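Local coordinates for protein MS5a (Brassica napus, PDB 6L77) that is a meiosis-related protein of cystatin-like fold that appears to enhance papain, although its molecular function is otherwise unknown, at residues Tyr189-Gln194 / Val201-Ala206; Tyr142-Phe147 / His156-Leu161. All blocks are in the same frame, centred on the assembly; numbering follows the deposited sequence.

Contact 1. Residues Tyr189-Gln194 / Val201-Ala206; sequences YIRYDQ and VCKHIA
Tyr-192 and His-204 form the tight centre of this antiparallel hairpin, sharing one face of the sheet with Ile-190, Gln-194, Cys-202 and Ala-206. The pairs Ile-190/Ala-206, Tyr-192/His-204 and Gln-194/Cys-202 each make two backbone N-to-O hydrogen bonds of 2.8 to 2.9 Å. CB of His-204 sits 3.3 Å above the plane of the Tyr-192 ring, offset toward the rim, in a CH-pi contact, while the two rings run nearly parallel but hardly overlap. Ala-206, small enough to sit beside the tyrosine, meets the ring's edge with CB; Met-143 and Phe-147 of helix 138-150 also touch Tyr-192. An alanine in its place would probably open a gap against that helix and leave CB of His-204 without its aromatic cover. NE2 of His-204 donates to OE1 of Gln-194 over 2.9 Å.

Unlike buried Tyr-192, His-204 and Ala-206, the other face is partly exposed and more polar. Within one strand, NH2 of Arg-191 makes a salt bridge to OD1 of Asp-193 at 2.8 Å. CD of Lys-203 packs against NH1 of Arg-191. Aromatic and amide groups thus reinforce the backbone ladder beside the helix, while the Asp-193 carboxylate probably tempers repulsion between Arg-191 and Lys-203.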
loop_
_atom_site.group_PDB
_atom_site.type_symbol
_atom_site.label_atom_id
_atom_site.label_comp_id
_atom_site.label_asym_id
_atom_site.label_seq_id
_atom_site.Cartn_x
_atom_site.Cartn_y
_atom_site.Cartn_z
ATOM N N TYR A 189 -4.975 4.917 8.653
ATOM C CA TYR A 189 -4.747 4.300 9.956
ATOM C C TYR A 189 -5.458 2.956 9.962
ATOM O O TYR A 189 -6.674 2.901 9.750
ATOM C CB TYR A 189 -5.291 5.169 11.093
ATOM C CG TYR A 189 -4.780 6.593 11.117
ATOM C CD1 TYR A 189 -5.397 7.589 10.364
ATOM C CD2 TYR A 189 -3.699 6.952 11.920
ATOM C CE1 TYR A 189 -4.948 8.900 10.408
ATOM C CE2 TYR A 189 -3.239 8.258 11.960
ATOM C CZ TYR A 189 -3.872 9.226 11.207
ATOM O OH TYR A 189 -3.422 10.523 11.258
ATOM N N ILE A 190 -4.718 1.883 10.218
ATOM C CA ILE A 190 -5.271 0.537 10.149
ATOM C C ILE A 190 -5.035 -0.152 11.478
ATOM O O ILE A 190 -3.886 -0.346 11.886
ATOM C CB ILE A 190 -4.655 -0.280 9.004
ATOM C CG1 ILE A 190 -4.783 0.501 7.694
ATOM C CG2 ILE A 190 -5.347 -1.658 8.929
ATOM C CD1 ILE A 190 -4.106 -0.152 6.489
ATOM N N ARG A 191 -6.121 -0.531 12.141
ATOM C CA ARG A 191 -6.070 -1.312 13.367
ATOM C C ARG A 191 -6.362 -2.764 13.000
ATOM O O ARG A 191 -7.430 -3.059 12.452
ATOM C CB ARG A 191 -7.084 -0.772 14.378
ATOM C CG ARG A 191 -7.306 -1.647 15.605
ATOM C CD ARG A 191 -6.171 -1.566 16.620
ATOM N NE ARG A 191 -6.494 -2.414 17.762
ATOM C CZ ARG A 191 -6.307 -3.731 17.795
ATOM N NH1 ARG A 191 -6.663 -4.422 18.866
ATOM N NH2 ARG A 191 -5.761 -4.359 16.761
ATOM N N TYR A 192 -5.412 -3.665 13.276
ATOM C CA TYR A 192 -5.617 -5.051 12.873
ATOM C C TYR A 192 -5.009 -6.005 13.890
ATOM O O TYR A 192 -4.064 -5.658 14.607
ATOM C CB TYR A 192 -5.052 -5.315 11.470
ATOM C CG TYR A 192 -3.537 -5.216 11.329
ATOM C CD1 TYR A 192 -2.908 -3.983 11.159
ATOM C CD2 TYR A 192 -2.744 -6.360 11.331
ATOM C CE1 TYR A 192 -1.518 -3.895 11.001
ATOM C CE2 TYR A 192 -1.364 -6.282 11.181
ATOM C CZ TYR A 192 -0.755 -5.046 11.011
ATOM O OH TYR A 192 0.624 -4.969 10.867
ATOM N N ASP A 193 -5.573 -7.212 13.952
ATOM C CA ASP A 193 -5.079 -8.274 14.819
ATOM C C ASP A 193 -4.351 -9.328 13.996
ATOM O O ASP A 193 -4.742 -9.630 12.864
ATOM C CB ASP A 193 -6.211 -8.943 15.605
ATOM C CG ASP A 193 -6.634 -8.144 16.815
ATOM O OD1 ASP A 193 -5.946 -7.158 17.155
ATOM O OD2 ASP A 193 -7.663 -8.504 17.429
ATOM N N GLN A 194 -3.283 -9.867 14.569
ATOM C CA GLN A 194 -2.538 -10.980 14.001
ATOM C C GLN A 194 -2.847 -12.220 14.828
ATOM O O GLN A 194 -2.550 -12.258 16.028
ATOM C CB GLN A 194 -1.039 -10.684 14.001
ATOM C CG GLN A 194 -0.153 -11.890 13.699
ATOM C CD GLN A 194 1.282 -11.650 14.107
ATOM O OE1 GLN A 194 1.614 -10.582 14.627
ATOM N NE2 GLN A 194 2.145 -12.640 13.879
ATOM N N VAL A 201 -3.897 -13.316 20.115
ATOM C CA VAL A 201 -3.652 -12.445 18.971
ATOM C C VAL A 201 -2.653 -11.371 19.382
ATOM O O VAL A 201 -2.463 -11.085 20.566
ATOM C CB VAL A 201 -4.944 -11.781 18.442
ATOM C CG1 VAL A 201 -5.949 -12.825 17.974
ATOM C CG2 VAL A 201 -5.547 -10.900 19.513
ATOM N N CYS A 202 -2.004 -10.777 18.382
ATOM C CA CYS A 202 -1.162 -9.603 18.578
ATOM C C CYS A 202 -1.861 -8.403 17.955
ATOM O O CYS A 202 -2.375 -8.495 16.838
ATOM C CB CYS A 202 0.224 -9.794 17.963
ATOM S SG CYS A 202 1.343 -8.387 18.213
ATOM N N LYS A 203 -1.888 -7.288 18.684
ATOM C CA LYS A 203 -2.679 -6.122 18.306
ATOM C C LYS A 203 -1.769 -5.086 17.656
ATOM O O LYS A 203 -0.812 -4.617 18.279
ATOM C CB LYS A 203 -3.397 -5.542 19.528
ATOM C CG LYS A 203 -4.305 -6.537 20.245
ATOM C CD LYS A 203 -5.176 -5.856 21.306
ATOM C CE LYS A 203 -4.337 -5.211 22.407
ATOM N NZ LYS A 203 -5.165 -4.681 23.542
ATOM N N HIS A 204 -2.071 -4.741 16.403
ATOM C CA HIS A 204 -1.241 -3.862 15.589
ATOM C C HIS A 204 -2.007 -2.614 15.171
ATOM O O HIS A 204 -3.224 -2.647 14.968
ATOM C CB HIS A 204 -0.757 -4.551 14.304
ATOM C CG HIS A 204 0.091 -5.767 14.525
ATOM N ND1 HIS A 204 1.451 -5.697 14.741
ATOM C CD2 HIS A 204 -0.223 -7.084 14.520
ATOM C CE1 HIS A 204 1.935 -6.920 14.877
ATOM N NE2 HIS A 204 0.942 -7.781 14.745
ATOM N N ILE A 205 -1.263 -1.522 14.997
ATOM C CA ILE A 205 -1.720 -0.345 14.264
ATOM C C ILE A 205 -0.661 -0.003 13.225
ATOM O O ILE A 205 0.530 0.053 13.550
ATOM C CB ILE A 205 -1.967 0.860 15.195
ATOM C CG1 ILE A 205 -3.172 0.597 16.106
ATOM C CG2 ILE A 205 -2.161 2.142 14.388
ATOM C CD1 ILE A 205 -3.364 1.640 17.201
ATOM N N ALA A 206 -1.092 0.219 11.983
ATOM C CA ALA A 206 -0.226 0.729 10.928
ATOM C C ALA A 206 -0.694 2.121 10.529
ATOM O O ALA A 206 -1.899 2.397 10.490
ATOM C CB ALA A 206 -0.221 -0.197 9.706
#

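Contact 2. Residues Tyr142-Phe147 / His156-Leu161; sequences YMEISF and HNMSDL
Phe-147 and Leu-161 carry the apolar centre of this contact: CD2 of Leu-161 stands 3.9 Å above the centre of the phenyl ring, and its other branch, CD1, rests on CB of Phe-147. In the phenylalanine, chi1 of -178° sets CG anti to the backbone N. Its ring is a flat apolar group that can be met from several directions. Selenium of Met-158, which like Met-143 is a selenomethionine, lies 4.0 Å from CD2 of Phe-147 in an oblique Met-aromatic contact. CE2 of Phe-147 meets the edge of the His-156 imidazole, whose NE2 bonds to the carbonyl of Asp-151 and also shares a water with O of Phe-147.

CE of Met-158 comes 3.4 Å from O of Glu-144. Glu-144 crosses Met-158 obliquely, its CD 3.7 Å from CG of Met-158, and a water donates to both OE2 of Glu-144 and O of Met-158. Met-143 bends at chi3 (62°), which sets CE 3.9 Å from CB of Leu-161. In an Asx turn, N and OG of Ser-159 both reach OD1 of Asn-157 from the same face of its amide plane, above it.

Helix 138-150 is thereby tied to the lead-in of strand 161-170, with Leu-12 of helix 12-29 touching His-156 and Met-158, and Tyr-192 of strand 186-195 touching Met-143, Phe-147 and Leu-161.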
loop_
_atom_site.group_PDB
_atom_site.type_symbol
_atom_site.label_atom_id
_atom_site.label_comp_id
_atom_site.label_asym_id
_atom_site.label_seq_id
_atom_site.Cartn_x
_atom_site.Cartn_y
_atom_site.Cartn_z
ATOM N N TYR A 142 -1.946 -2.263 2.025
ATOM C CA TYR A 142 -1.060 -1.404 2.811
ATOM C C TYR A 142 -0.806 -2.015 4.182
ATOM O O TYR A 142 0.317 -1.940 4.702
ATOM C CB TYR A 142 -1.629 0.011 2.955
ATOM C CG TYR A 142 -1.730 0.851 1.679
ATOM C CD1 TYR A 142 -1.535 0.291 0.412
ATOM C CD2 TYR A 142 -2.028 2.211 1.757
ATOM C CE1 TYR A 142 -1.639 1.082 -0.748
ATOM C CE2 TYR A 142 -2.139 2.997 0.614
ATOM C CZ TYR A 142 -1.950 2.428 -0.632
ATOM O OH TYR A 142 -2.069 3.210 -1.753
HETATM N N MSE A 143 -1.819 -2.653 4.768
HETATM C CA MSE A 143 -1.615 -3.409 6.013
HETATM C C MSE A 143 -0.577 -4.528 5.842
HETATM O O MSE A 143 0.314 -4.711 6.676
HETATM C CB MSE A 143 -2.934 -4.020 6.501
HETATM C CG MSE A 143 -2.760 -4.989 7.679
HETATM SE SE MSE A 143 -4.426 -5.939 8.127
HETATM C CE MSE A 143 -4.700 -6.898 6.439
ATOM N N GLU A 144 -0.703 -5.283 4.749
ATOM C CA GLU A 144 0.213 -6.399 4.526
ATOM C C GLU A 144 1.650 -5.921 4.366
ATOM O O GLU A 144 2.581 -6.536 4.903
ATOM C CB GLU A 144 -0.240 -7.203 3.308
ATOM C CG GLU A 144 -1.500 -7.995 3.605
ATOM C CD GLU A 144 -2.022 -8.769 2.411
ATOM O OE1 GLU A 144 -1.500 -8.579 1.289
ATOM O OE2 GLU A 144 -2.964 -9.567 2.605
ATOM N N ILE A 145 1.858 -4.823 3.639
ATOM C CA ILE A 145 3.211 -4.295 3.490
ATOM C C ILE A 145 3.738 -3.792 4.829
ATOM O O ILE A 145 4.917 -3.977 5.154
ATOM C CB ILE A 145 3.238 -3.193 2.415
ATOM C CG1 ILE A 145 2.810 -3.780 1.067
ATOM C CG2 ILE A 145 4.636 -2.597 2.302
ATOM C CD1 ILE A 145 2.609 -2.753 -0.015
ATOM N N SER A 146 2.873 -3.165 5.631
ATOM C CA SER A 146 3.278 -2.713 6.959
ATOM C C SER A 146 3.684 -3.887 7.839
ATOM O O SER A 146 4.710 -3.839 8.529
ATOM C CB SER A 146 2.136 -1.931 7.617
ATOM O OG SER A 146 1.767 -0.810 6.835
ATOM N N PHE A 147 2.873 -4.949 7.843
ATOM C CA PHE A 147 3.190 -6.119 8.661
ATOM C C PHE A 147 4.509 -6.751 8.225
ATOM O O PHE A 147 5.331 -7.142 9.067
ATOM C CB PHE A 147 2.045 -7.134 8.572
ATOM C CG PHE A 147 2.259 -8.365 9.414
ATOM C CD1 PHE A 147 2.250 -8.284 10.801
ATOM C CD2 PHE A 147 2.476 -9.596 8.819
ATOM C CE1 PHE A 147 2.458 -9.412 11.576
ATOM C CE2 PHE A 147 2.686 -10.737 9.598
ATOM C CZ PHE A 147 2.676 -10.639 10.968
ATOM N N HIS A 156 5.782 -15.103 6.619
ATOM C CA HIS A 156 4.522 -14.390 6.780
ATOM C C HIS A 156 3.355 -15.183 6.209
ATOM O O HIS A 156 3.446 -15.752 5.119
ATOM C CB HIS A 156 4.624 -13.022 6.111
ATOM C CG HIS A 156 5.798 -12.224 6.583
ATOM N ND1 HIS A 156 7.032 -12.285 5.973
ATOM C CD2 HIS A 156 5.939 -11.383 7.634
ATOM C CE1 HIS A 156 7.878 -11.496 6.614
ATOM N NE2 HIS A 156 7.239 -10.938 7.626
ATOM N N ASN A 157 2.267 -15.241 6.970
ATOM C CA ASN A 157 0.988 -15.782 6.513
ATOM C C ASN A 157 -0.017 -14.639 6.612
ATOM O O ASN A 157 -0.520 -14.345 7.701
ATOM C CB ASN A 157 0.557 -16.984 7.349
ATOM C CG ASN A 157 -0.683 -17.668 6.797
ATOM O OD1 ASN A 157 -1.329 -17.171 5.874
ATOM N ND2 ASN A 157 -1.023 -18.816 7.366
HETATM N N MSE A 158 -0.300 -13.990 5.485
HETATM C CA MSE A 158 -1.140 -12.795 5.496
HETATM C C MSE A 158 -2.571 -13.108 5.913
HETATM O O MSE A 158 -3.324 -12.208 6.279
HETATM C CB MSE A 158 -1.144 -12.107 4.127
HETATM C CG MSE A 158 0.191 -11.488 3.734
HETATM SE SE MSE A 158 1.049 -10.537 5.218
HETATM C CE MSE A 158 2.661 -9.910 4.296
ATOM N N SER A 159 -2.953 -14.385 5.858
ATOM C CA SER A 159 -4.290 -14.749 6.310
ATOM C C SER A 159 -4.416 -14.741 7.829
ATOM O O SER A 159 -5.536 -14.874 8.339
ATOM C CB SER A 159 -4.684 -16.118 5.748
ATOM O OG SER A 159 -3.939 -17.155 6.355
ATOM N N ASP A 160 -3.308 -14.585 8.562
ATOM C CA ASP A 160 -3.381 -14.398 10.006
ATOM C C ASP A 160 -3.856 -13.004 10.396
ATOM O O ASP A 160 -4.125 -12.772 11.581
ATOM C CB ASP A 160 -2.018 -14.645 10.656
ATOM C CG ASP A 160 -1.523 -16.070 10.474
ATOM O OD1 ASP A 160 -2.355 -16.964 10.203
ATOM O OD2 ASP A 160 -0.302 -16.294 10.620
ATOM N N LEU A 161 -3.943 -12.075 9.448
ATOM C CA LEU A 161 -4.270 -10.687 9.739
ATOM C C LEU A 161 -5.762 -10.453 9.560
ATOM O O LEU A 161 -6.363 -10.935 8.595
ATOM C CB LEU A 161 -3.483 -9.745 8.827
ATOM C CG LEU A 161 -1.972 -9.943 8.830
ATOM C CD1 LEU A 161 -1.298 -8.885 7.958
ATOM C CD2 LEU A 161 -1.434 -9.911 10.268
HETATM O O HOH W 1 -4.308 -10.043 4.995
HETATM O O HOH W 2 6.589 -9.271 10.062
#

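In the fold
In this C-terminal part of MS5, the two contacts meet at Tyr-192, where the sheet of the cystatin-like fold faces helix 138-150. Contact 1 is partly buried and joins adjacent strands through regular backbone bonds. Contact 2 is a surface contact by the exposure of its residues, although its centre lies nearer the middle of the chain; it relies on apolar side chains and bridging waters. They touch directly: CG of Tyr-192 is 3.4 Å from SE of the selenomethionine Met-143, and OE1 of Gln-194 is 3.4 Å from CE1 of Phe-147. Contact 2 thus places the helix and the following loop on the hairpin face that contact 1 builds. It has no salt bridge between its segments; its charge, on Glu-144, is met by water.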